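TRAP dicarboxylate transporter-DctP subunit (Marinobacter aquaeolei, PDB 4PFI) probably binds a small solute, perhaps a dicarboxylate, in the periplasm and delivers it to a TRAP-type transporter for uptake. Local coordinates at residues Q234-A240 with G298-L304; F174-F179 with F191-A196; W159-N165 with D216-V222. All blocks are in the same frame, centred on the assembly; numbering follows the deposited sequence.

Interaction 1. Residues Q234-A240 with G298-L304; sequences QNVLTMA and GIRVVRL. With NA (sodium ion), chain B.
Val236-Met239 and Arg300-Arg303 lie as parallel neighbours, axes 4.7 Å apart at 17°, laced by five backbone hydrogen bonds that run from Arg300 N on Asn235 O to Leu304 N on Met239 O. On one face, Val236 CG1 meets Val302 CG2 at 3.8 Å, two compact beta-branched residues suited to a strand. Farther along, with Thr238 OG1 beside the backbone N (chi1 -61°), CG2 is anti to that N and is turned to Leu304 CD2 at 3.7 Å, while OG1 bonds Leu168 N. Ala240 CB is small enough for Leu304 CD1 to close to 3.5 Å.

Strand 300-303 lies at this edge of the mixed sheet. Strand 236-239 separates it from strand 149-164, with which it pairs antiparallel; a classic beta bulge, Asn235 and Val236 both facing Ala164, interrupts that pairing at its start.

On the reverse face, the selenium of Met239, a selenomethionine, sits over one face of the Arg303 guanidinium, 3.2 Å from NH2 and displaced toward its rim. At the segments' N-terminal ends, a sodium ion is bound by Gln234 O, Asn235 OD1 (2.3 Å), Gly298 O (2.4 Å) and two waters. Glycine suits position 298 because its backbone has positive phi and the sodium lies close to where a side chain would begin.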
loop_
_atom_site.group_PDB
_atom_site.type_symbol
_atom_site.label_atom_id
_atom_site.label_comp_id
_atom_site.label_asym_id
_atom_site.label_seq_id
_atom_site.Cartn_x
_atom_site.Cartn_y
_atom_site.Cartn_z
ATOM N N GLN A 234 -4.370 -4.847 -21.418
ATOM C CA GLN A 234 -5.256 -3.738 -21.124
ATOM C C GLN A 234 -5.021 -2.624 -22.176
ATOM O O GLN A 234 -4.007 -2.619 -22.876
ATOM C CB GLN A 234 -5.051 -3.217 -19.687
ATOM C CG GLN A 234 -5.283 -4.210 -18.531
ATOM C CD GLN A 234 -6.759 -4.362 -18.164
ATOM O OE1 GLN A 234 -7.217 -3.903 -17.095
ATOM N NE2 GLN A 234 -7.516 -5.028 -19.031
ATOM N N ASN A 235 -5.962 -1.709 -22.306
ATOM C CA ASN A 235 -5.897 -0.636 -23.309
ATOM C C ASN A 235 -5.855 0.757 -22.689
ATOM O O ASN A 235 -5.365 1.705 -23.309
ATOM C CB ASN A 235 -7.098 -0.730 -24.264
ATOM C CG ASN A 235 -6.932 -1.841 -25.332
ATOM O OD1 ASN A 235 -5.826 -2.286 -25.646
ATOM N ND2 ASN A 235 -8.042 -2.247 -25.904
ATOM N N VAL A 236 -6.344 0.897 -21.463
ATOM C CA VAL A 236 -6.423 2.210 -20.891
ATOM C C VAL A 236 -5.956 2.223 -19.439
ATOM O O VAL A 236 -6.476 1.501 -18.600
ATOM C CB VAL A 236 -7.864 2.795 -20.975
ATOM C CG1 VAL A 236 -7.882 4.191 -20.394
ATOM C CG2 VAL A 236 -8.388 2.784 -22.402
ATOM N N LEU A 237 -4.965 3.059 -19.167
ATOM C CA LEU A 237 -4.506 3.326 -17.809
ATOM C C LEU A 237 -5.163 4.617 -17.298
ATOM O O LEU A 237 -4.871 5.694 -17.828
ATOM C CB LEU A 237 -2.993 3.501 -17.848
ATOM C CG LEU A 237 -2.274 3.223 -16.540
ATOM C CD1 LEU A 237 -1.616 1.892 -16.709
ATOM C CD2 LEU A 237 -1.253 4.283 -16.239
ATOM N N THR A 238 -6.083 4.533 -16.334
ATOM C CA THR A 238 -6.738 5.753 -15.828
ATOM C C THR A 238 -6.145 6.164 -14.465
ATOM O O THR A 238 -6.125 5.384 -13.529
ATOM C CB THR A 238 -8.303 5.598 -15.667
ATOM O OG1 THR A 238 -8.920 5.322 -16.928
ATOM C CG2 THR A 238 -8.924 6.849 -15.116
HETATM N N MSE A 239 -5.690 7.403 -14.361
HETATM C CA MSE A 239 -5.073 7.883 -13.143
HETATM C C MSE A 239 -6.069 8.826 -12.463
HETATM O O MSE A 239 -6.253 9.973 -12.875
HETATM C CB MSE A 239 -3.732 8.532 -13.486
HETATM C CG MSE A 239 -2.943 7.656 -14.563
HETATM SE SE MSE A 239 -1.096 8.195 -14.714
HETATM C CE MSE A 239 -0.215 6.656 -13.896
ATOM N N ALA A 240 -6.765 8.300 -11.465
ATOM C CA ALA A 240 -7.767 9.081 -10.744
ATOM C C ALA A 240 -7.189 9.738 -9.511
ATOM O O ALA A 240 -7.825 10.608 -8.957
ATOM C CB ALA A 240 -8.924 8.214 -10.329
ATOM N N GLY A 298 -0.066 0.340 -27.397
ATOM C CA GLY A 298 -1.432 -0.134 -27.330
ATOM C C GLY A 298 -2.092 0.238 -26.021
ATOM O O GLY A 298 -3.139 -0.284 -25.657
ATOM N N ILE A 299 -1.486 1.161 -25.313
ATOM C CA ILE A 299 -2.027 1.559 -24.044
ATOM C C ILE A 299 -2.087 3.085 -23.903
ATOM O O ILE A 299 -1.128 3.802 -24.127
ATOM C CB ILE A 299 -1.280 0.893 -22.868
ATOM C CG1 ILE A 299 -2.309 0.144 -22.014
ATOM C CG2 ILE A 299 -0.615 1.911 -22.037
ATOM C CD1 ILE A 299 -1.818 -0.309 -20.666
ATOM N N ARG A 300 -3.272 3.533 -23.538
ATOM C CA ARG A 300 -3.659 4.917 -23.491
ATOM C C ARG A 300 -3.575 5.397 -22.021
ATOM O O ARG A 300 -3.835 4.628 -21.098
ATOM C CB ARG A 300 -5.096 4.927 -24.025
ATOM C CG ARG A 300 -5.736 6.201 -24.234
ATOM C CD ARG A 300 -6.983 6.040 -25.167
ATOM N NE ARG A 300 -7.150 7.333 -25.823
ATOM C CZ ARG A 300 -6.851 7.601 -27.081
ATOM N NH1 ARG A 300 -6.426 6.649 -27.921
ATOM N NH2 ARG A 300 -7.016 8.847 -27.511
ATOM N N VAL A 301 -3.156 6.639 -21.800
ATOM C CA VAL A 301 -3.070 7.168 -20.455
ATOM C C VAL A 301 -4.110 8.266 -20.285
ATOM O O VAL A 301 -4.208 9.167 -21.107
ATOM C CB VAL A 301 -1.678 7.734 -20.157
ATOM C CG1 VAL A 301 -1.693 8.480 -18.833
ATOM C CG2 VAL A 301 -0.668 6.605 -20.126
ATOM N N VAL A 302 -4.865 8.210 -19.193
ATOM C CA VAL A 302 -5.920 9.189 -18.986
ATOM C C VAL A 302 -5.770 9.748 -17.580
ATOM O O VAL A 302 -5.828 8.985 -16.639
ATOM C CB VAL A 302 -7.318 8.522 -19.133
ATOM C CG1 VAL A 302 -8.413 9.508 -18.731
ATOM C CG2 VAL A 302 -7.533 8.002 -20.570
ATOM N N ARG A 303 -5.522 11.046 -17.429
ATOM C CA ARG A 303 -5.553 11.666 -16.092
ATOM C C ARG A 303 -6.887 12.357 -15.928
ATOM O O ARG A 303 -7.224 13.214 -16.716
ATOM C CB ARG A 303 -4.420 12.678 -15.876
ATOM C CG ARG A 303 -3.118 12.193 -16.505
ATOM C CD ARG A 303 -1.893 12.393 -15.630
ATOM N NE ARG A 303 -0.746 11.673 -16.196
ATOM C CZ ARG A 303 0.177 11.047 -15.470
ATOM N NH1 ARG A 303 1.177 10.406 -16.066
ATOM N NH2 ARG A 303 0.090 11.065 -14.124
ATOM N N LEU A 304 -7.653 11.958 -14.919
ATOM C CA LEU A 304 -8.957 12.566 -14.679
ATOM C C LEU A 304 -8.827 14.062 -14.358
ATOM O O LEU A 304 -7.873 14.479 -13.688
ATOM C CB LEU A 304 -9.680 11.849 -13.544
ATOM C CG LEU A 304 -10.027 10.377 -13.798
ATOM C CD1 LEU A 304 -10.936 9.873 -12.674
ATOM C CD2 LEU A 304 -10.655 10.121 -15.181
HETATM NA NA NA B . -3.553 -2.632 -25.270
HETATM O O HOH W 1 -1.176 -2.989 -24.590
HETATM O O HOH W 2 -4.204 -5.119 -25.320
#

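Interaction 2. Residues F174-F179 with F191-A196; sequences FQGLRF and FRSYGA
The rings of Phe179 and Phe191 form an offset stack, centroids 4.7 Å apart and planes 28° from parallel, with Phe179 CE2 above the rim of the Phe191 face. Phe174 comes to the same ring from its edge, CE1 reaching Phe191 CD1 at 3.7 Å. Tyr194 lies alongside Phe174, pointing the same way, and sets CD2 over the rim of one Phe174 face. Having Phe174 CG beside its backbone N (chi1 -79°) turns the ring toward the helix end, where it meets both Phe191 and Tyr194. The small Ala196 lets its CB come within 3.5 Å of Leu177 O.

Two turns present these groups. Gly176 supplies the positive phi of a type II turn from Phe174 to Leu177, and Gly195 that of the Schellman motif following the helix that begins at residue 185. Gly176 N bonds Gly195 O at 3.1 Å, and a water donates to Tyr194 O (2.7 Å) and weakly accepts from Gln175 NE2. The contact joins parts of the beta-alpha-beta unit formed by strand 178-180, helix 185-192 and strand 197-199. Farther out, Trp162 meets Phe174 and Phe191 edge-to-face, and His117 ND1 bonds the Tyr194 hydroxyl.

One direct hydrogen bond beside a four-ring aromatic cluster implies adhesion mainly by burying apolar surface, with the two glycines shaping the backbone.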
loop_
_atom_site.group_PDB
_atom_site.type_symbol
_atom_site.label_atom_id
_atom_site.label_comp_id
_atom_site.label_asym_id
_atom_site.label_seq_id
_atom_site.Cartn_x
_atom_site.Cartn_y
_atom_site.Cartn_z
ATOM N N PHE A 174 -18.003 2.201 -14.511
ATOM C CA PHE A 174 -17.775 1.019 -13.676
ATOM C C PHE A 174 -18.987 0.075 -13.641
ATOM O O PHE A 174 -18.840 -1.087 -13.250
ATOM C CB PHE A 174 -17.435 1.428 -12.231
ATOM C CG PHE A 174 -16.020 1.864 -12.038
ATOM C CD1 PHE A 174 -15.026 0.931 -11.817
ATOM C CD2 PHE A 174 -15.675 3.207 -12.092
ATOM C CE1 PHE A 174 -13.710 1.320 -11.667
ATOM C CE2 PHE A 174 -14.359 3.607 -11.924
ATOM C CZ PHE A 174 -13.377 2.667 -11.720
ATOM N N GLN A 175 -20.171 0.557 -14.032
ATOM C CA GLN A 175 -21.410 -0.252 -13.927
ATOM C C GLN A 175 -21.301 -1.613 -14.615
ATOM O O GLN A 175 -21.049 -1.687 -15.821
ATOM C CB GLN A 175 -22.621 0.501 -14.499
ATOM C CG GLN A 175 -23.313 1.413 -13.492
ATOM C CD GLN A 175 -24.216 0.649 -12.529
ATOM O OE1 GLN A 175 -24.499 -0.543 -12.738
ATOM N NE2 GLN A 175 -24.662 1.322 -11.460
ATOM N N GLY A 176 -21.492 -2.681 -13.838
ATOM C CA GLY A 176 -21.487 -4.043 -14.350
ATOM C C GLY A 176 -20.105 -4.665 -14.545
ATOM O O GLY A 176 -19.996 -5.834 -14.929
ATOM N N LEU A 177 -19.056 -3.886 -14.285
ATOM C CA LEU A 177 -17.670 -4.325 -14.498
ATOM C C LEU A 177 -17.181 -5.221 -13.385
ATOM O O LEU A 177 -17.308 -4.870 -12.216
ATOM C CB LEU A 177 -16.739 -3.113 -14.573
ATOM C CG LEU A 177 -16.274 -2.755 -15.984
ATOM C CD1 LEU A 177 -17.451 -2.726 -16.951
ATOM C CD2 LEU A 177 -15.529 -1.426 -15.971
ATOM N N ARG A 178 -16.631 -6.380 -13.730
ATOM C CA ARG A 178 -15.895 -7.171 -12.743
ATOM C C ARG A 178 -14.537 -6.509 -12.578
ATOM O O ARG A 178 -13.750 -6.447 -13.523
ATOM C CB ARG A 178 -15.720 -8.622 -13.203
ATOM C CG ARG A 178 -17.017 -9.374 -13.351
ATOM C CD ARG A 178 -17.314 -10.122 -12.070
ATOM N NE ARG A 178 -16.614 -11.394 -12.049
ATOM C CZ ARG A 178 -16.894 -12.394 -11.216
ATOM N NH1 ARG A 178 -17.875 -12.285 -10.319
ATOM N NH2 ARG A 178 -16.185 -13.517 -11.301
ATOM N N PHE A 179 -14.269 -5.995 -11.390
ATOM C CA PHE A 179 -13.085 -5.180 -11.174
ATOM C C PHE A 179 -12.301 -5.738 -9.987
ATOM O O PHE A 179 -12.871 -5.973 -8.931
ATOM C CB PHE A 179 -13.486 -3.696 -10.948
ATOM C CG PHE A 179 -12.329 -2.724 -11.099
ATOM C CD1 PHE A 179 -11.957 -2.240 -12.349
ATOM C CD2 PHE A 179 -11.585 -2.330 -9.983
ATOM C CE1 PHE A 179 -10.867 -1.358 -12.483
ATOM C CE2 PHE A 179 -10.489 -1.444 -10.113
ATOM C CZ PHE A 179 -10.129 -0.963 -11.353
ATOM N N PHE A 191 -15.243 0.376 -4.728
ATOM C CA PHE A 191 -15.554 0.190 -6.150
ATOM C C PHE A 191 -17.009 -0.267 -6.341
ATOM O O PHE A 191 -17.641 0.014 -7.358
ATOM C CB PHE A 191 -14.548 -0.773 -6.783
ATOM C CG PHE A 191 -13.189 -0.134 -7.018
ATOM C CD1 PHE A 191 -12.971 0.668 -8.138
ATOM C CD2 PHE A 191 -12.154 -0.286 -6.098
ATOM C CE1 PHE A 191 -11.751 1.289 -8.341
ATOM C CE2 PHE A 191 -10.938 0.338 -6.302
ATOM C CZ PHE A 191 -10.729 1.116 -7.425
ATOM N N ARG A 192 -17.553 -0.942 -5.342
ATOM C CA ARG A 192 -18.962 -1.267 -5.362
ATOM C C ARG A 192 -19.752 0.041 -5.371
ATOM O O ARG A 192 -20.807 0.125 -5.974
ATOM C CB ARG A 192 -19.320 -2.122 -4.157
ATOM C CG ARG A 192 -20.592 -2.876 -4.294
ATOM C CD ARG A 192 -20.814 -3.749 -3.050
ATOM N NE ARG A 192 -20.014 -4.994 -3.044
ATOM C CZ ARG A 192 -19.069 -5.317 -2.148
ATOM N NH1 ARG A 192 -18.740 -4.502 -1.150
ATOM N NH2 ARG A 192 -18.435 -6.474 -2.248
ATOM N N SER A 193 -19.233 1.073 -4.717
ATOM C CA SER A 193 -19.912 2.380 -4.710
ATOM C C SER A 193 -20.101 2.947 -6.120
ATOM O O SER A 193 -21.081 3.619 -6.386
ATOM C CB SER A 193 -19.127 3.403 -3.897
ATOM O OG SER A 193 -18.950 2.984 -2.570
ATOM N N TYR A 194 -19.150 2.680 -7.009
ATOM C CA TYR A 194 -19.221 3.150 -8.398
ATOM C C TYR A 194 -20.094 2.238 -9.251
ATOM O O TYR A 194 -20.365 2.538 -10.417
ATOM C CB TYR A 194 -17.814 3.237 -9.003
ATOM C CG TYR A 194 -16.855 4.079 -8.189
ATOM C CD1 TYR A 194 -17.318 5.159 -7.424
ATOM C CD2 TYR A 194 -15.503 3.797 -8.171
ATOM C CE1 TYR A 194 -16.461 5.930 -6.670
ATOM C CE2 TYR A 194 -14.633 4.551 -7.419
ATOM C CZ TYR A 194 -15.125 5.618 -6.667
ATOM O OH TYR A 194 -14.260 6.376 -5.938
ATOM N N GLY A 195 -20.541 1.128 -8.665
ATOM C CA GLY A 195 -21.415 0.200 -9.350
ATOM C C GLY A 195 -20.652 -0.946 -9.997
ATOM O O GLY A 195 -21.137 -1.539 -10.952
ATOM N N ALA A 196 -19.460 -1.266 -9.498
ATOM C CA ALA A 196 -18.720 -2.408 -10.024
ATOM C C ALA A 196 -19.100 -3.667 -9.245
ATOM O O ALA A 196 -19.745 -3.576 -8.206
ATOM C CB ALA A 196 -17.217 -2.168 -9.949
HETATM O O HOH W 3 -22.518 3.889 -11.280
#

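Interaction 3. Residues W159-N165 with D216-V222; sequences WMTWTAN and DGQSNPV
Thr163 OG1 is gripped from two directions: Gln218 NE2 donates to it at 2.9 Å, almost straight and in the plane of its own amide, and Gln234 OE1, from the loop just before strand 236-239, forms a second hydrogen bond. Gln218 can do this because its chain bends at chi2 (79°), folding the amide across toward the threonine. Its other end, OE1, accepts Asn220 ND2 at 2.7 Å, so the orientation of the Gln218 amide is fixed at both ends. Threonine and amide side chains suit this face, since each can pass a hydrogen bond along a buried row.

The strands are antiparallel. Thr163 and Gln218 are a hydrogen-bonded pair, as are Thr161 and Asn220. In the latter pair, Thr161 N approaches Asn220 O (2.8 Å) from 57° out of the carbonyl plane, whereas Asn220 N meets Thr161 O (3.1 Å) within it.

On the other face, Ser219 OG lies at the edge of the Trp162 ring, 3.3 Å from CD1, and makes a weak bond to Thr161 O. Gly217, lacking a side chain, brings its CA to 2.9 Å from Thr163 O. Met160, a selenomethionine, lays its selenium against Pro221 CD at 3.7 Å, where Pro221 occupies the N-cap position of the helix that follows; one water bridges Trp159 O and Val222 N.

Helix 222-228 packs Ile225 on Thr161, Thr163 and Gln218, and helix 263-296 covers Val222. Phe312 of helix 306-316 meets Trp162 edge-to-face, while strand 236-239 borders strand 149-164 and strand 178-180 borders strand 217-220.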
loop_
_atom_site.group_PDB
_atom_site.type_symbol
_atom_site.label_atom_id
_atom_site.label_comp_id
_atom_site.label_asym_id
_atom_site.label_seq_id
_atom_site.Cartn_x
_atom_site.Cartn_y
_atom_site.Cartn_z
ATOM N N TRP A 159 0.711 6.152 -6.077
ATOM C CA TRP A 159 -0.690 6.296 -6.400
ATOM C C TRP A 159 -1.249 4.988 -6.972
ATOM O O TRP A 159 -0.665 4.423 -7.900
ATOM C CB TRP A 159 -0.830 7.386 -7.453
ATOM C CG TRP A 159 -0.821 8.773 -6.915
ATOM C CD1 TRP A 159 0.096 9.738 -7.162
ATOM C CD2 TRP A 159 -1.784 9.348 -6.018
ATOM N NE1 TRP A 159 -0.228 10.891 -6.468
ATOM C CE2 TRP A 159 -1.379 10.677 -5.763
ATOM C CE3 TRP A 159 -2.948 8.865 -5.415
ATOM C CZ2 TRP A 159 -2.096 11.536 -4.930
ATOM C CZ3 TRP A 159 -3.657 9.714 -4.578
ATOM C CH2 TRP A 159 -3.231 11.041 -4.349
HETATM N N MSE A 160 -2.387 4.516 -6.472
HETATM C CA MSE A 160 -3.091 3.400 -7.133
HETATM C C MSE A 160 -3.501 3.869 -8.544
HETATM O O MSE A 160 -3.945 5.001 -8.721
HETATM C CB MSE A 160 -4.320 2.940 -6.347
HETATM C CG MSE A 160 -3.991 2.388 -4.961
HETATM SE SE MSE A 160 -3.017 0.690 -5.044
HETATM C CE MSE A 160 -4.527 -0.528 -5.414
ATOM N N THR A 161 -3.358 2.999 -9.534
ATOM C CA THR A 161 -3.686 3.341 -10.908
ATOM C C THR A 161 -4.677 2.315 -11.446
ATOM O O THR A 161 -4.621 1.152 -11.069
ATOM C CB THR A 161 -2.408 3.358 -11.758
ATOM O OG1 THR A 161 -1.590 4.485 -11.372
ATOM C CG2 THR A 161 -2.744 3.451 -13.240
ATOM N N TRP A 162 -5.628 2.739 -12.269
ATOM C CA TRP A 162 -6.669 1.832 -12.743
ATOM C C TRP A 162 -6.354 1.393 -14.183
ATOM O O TRP A 162 -5.878 2.200 -14.978
ATOM C CB TRP A 162 -8.019 2.537 -12.753
ATOM C CG TRP A 162 -8.493 3.055 -11.440
ATOM C CD1 TRP A 162 -8.021 2.732 -10.218
ATOM C CD2 TRP A 162 -9.557 3.978 -11.224
ATOM N NE1 TRP A 162 -8.735 3.388 -9.232
ATOM C CE2 TRP A 162 -9.683 4.167 -9.832
ATOM C CE3 TRP A 162 -10.417 4.675 -12.069
ATOM C CZ2 TRP A 162 -10.623 5.009 -9.273
ATOM C CZ3 TRP A 162 -11.356 5.519 -11.506
ATOM C CH2 TRP A 162 -11.454 5.672 -10.125
ATOM N N THR A 163 -6.611 0.130 -14.519
ATOM C CA THR A 163 -6.578 -0.310 -15.905
ATOM C C THR A 163 -7.898 -0.985 -16.259
ATOM O O THR A 163 -8.603 -1.521 -15.397
ATOM C CB THR A 163 -5.424 -1.325 -16.207
ATOM O OG1 THR A 163 -5.639 -2.552 -15.508
ATOM C CG2 THR A 163 -4.109 -0.801 -15.780
ATOM N N ALA A 164 -8.208 -0.932 -17.548
ATOM C CA ALA A 164 -9.344 -1.585 -18.117
ATOM C C ALA A 164 -9.200 -1.530 -19.642
ATOM O O ALA A 164 -8.183 -1.069 -20.177
ATOM C CB ALA A 164 -10.621 -0.898 -17.677
ATOM N N ASN A 165 -10.235 -2.006 -20.335
ATOM C CA ASN A 165 -10.280 -1.892 -21.775
ATOM C C ASN A 165 -11.164 -0.749 -22.255
ATOM O O ASN A 165 -11.615 -0.744 -23.392
ATOM C CB ASN A 165 -10.641 -3.227 -22.400
ATOM C CG ASN A 165 -9.454 -4.141 -22.458
ATOM O OD1 ASN A 165 -8.330 -3.689 -22.689
ATOM N ND2 ASN A 165 -9.673 -5.421 -22.215
ATOM N N ASP A 216 -12.579 -7.247 -15.932
ATOM C CA ASP A 216 -12.554 -6.083 -16.833
ATOM C C ASP A 216 -11.458 -5.069 -16.544
ATOM O O ASP A 216 -10.987 -4.380 -17.443
ATOM C CB ASP A 216 -13.924 -5.427 -16.845
ATOM C CG ASP A 216 -14.990 -6.394 -17.340
ATOM O OD1 ASP A 216 -14.877 -6.838 -18.521
ATOM O OD2 ASP A 216 -15.876 -6.783 -16.547
ATOM N N GLY A 217 -11.007 -5.009 -15.306
ATOM C CA GLY A 217 -9.900 -4.133 -14.984
ATOM C C GLY A 217 -9.391 -4.406 -13.600
ATOM O O GLY A 217 -9.890 -5.288 -12.901
ATOM N N GLN A 218 -8.382 -3.669 -13.206
ATOM C CA GLN A 218 -7.824 -3.785 -11.867
ATOM C C GLN A 218 -7.138 -2.501 -11.492
ATOM O O GLN A 218 -7.029 -1.575 -12.294
ATOM C CB GLN A 218 -6.837 -4.958 -11.750
ATOM C CG GLN A 218 -5.614 -4.910 -12.704
ATOM C CD GLN A 218 -4.521 -3.970 -12.238
ATOM O OE1 GLN A 218 -3.905 -4.162 -11.185
ATOM N NE2 GLN A 218 -4.318 -2.915 -12.991
ATOM N N SER A 219 -6.647 -2.497 -10.257
ATOM C CA SER A 219 -6.029 -1.354 -9.639
ATOM C C SER A 219 -4.758 -1.772 -8.911
ATOM O O SER A 219 -4.740 -2.757 -8.203
ATOM C CB SER A 219 -6.997 -0.706 -8.623
ATOM O OG SER A 219 -6.501 0.582 -8.269
ATOM N N ASN A 220 -3.711 -0.986 -9.085
ATOM C CA ASN A 220 -2.394 -1.252 -8.506
ATOM C C ASN A 220 -1.498 -0.082 -8.857
ATOM O O ASN A 220 -1.782 0.647 -9.807
ATOM C CB ASN A 220 -1.773 -2.522 -9.120
ATOM C CG ASN A 220 -1.987 -3.738 -8.273
ATOM O OD1 ASN A 220 -1.519 -3.785 -7.148
ATOM N ND2 ASN A 220 -2.724 -4.714 -8.789
ATOM N N PRO A 221 -0.396 0.081 -8.119
ATOM C CA PRO A 221 0.585 1.084 -8.531
ATOM C C PRO A 221 1.271 0.665 -9.842
ATOM O O PRO A 221 1.337 -0.526 -10.181
ATOM C CB PRO A 221 1.568 1.149 -7.352
ATOM C CG PRO A 221 1.383 -0.128 -6.603
ATOM C CD PRO A 221 -0.029 -0.581 -6.850
ATOM N N VAL A 222 1.728 1.657 -10.595
ATOM C CA VAL A 222 2.292 1.442 -11.910
ATOM C C VAL A 222 3.420 0.394 -11.938
ATOM O O VAL A 222 3.464 -0.415 -12.866
ATOM C CB VAL A 222 2.795 2.779 -12.491
ATOM C CG1 VAL A 222 3.678 2.551 -13.693
ATOM C CG2 VAL A 222 1.609 3.629 -12.883
HETATM O O HOH W 4 1.608 4.365 -9.543
HETATM O O HOH W 5 -12.757 -3.211 -19.491
#

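In the fold
Along the chain, residues 159-165 come first, in the long strand 149-164, but wait for 216-222 before interaction 3 closes a loop of 50 residues. Interaction 2 is nested inside that loop, joining 174-179 to 191-196 across only 11 residues. Interaction 1 follows in series: 234-240 is met again by 298-304 after a largely helical excursion that includes helix 263-296. All three reach one mixed sheet, where strands 300-303, 236-239, 149-164, 217-220 and 178-180 lie in that order. Interaction 3 is thus the middle member, its centre about 8 Å from that of interaction 1 and about 13 Å from that of interaction 2, and it touches both; interactions 1 and 2 do not touch.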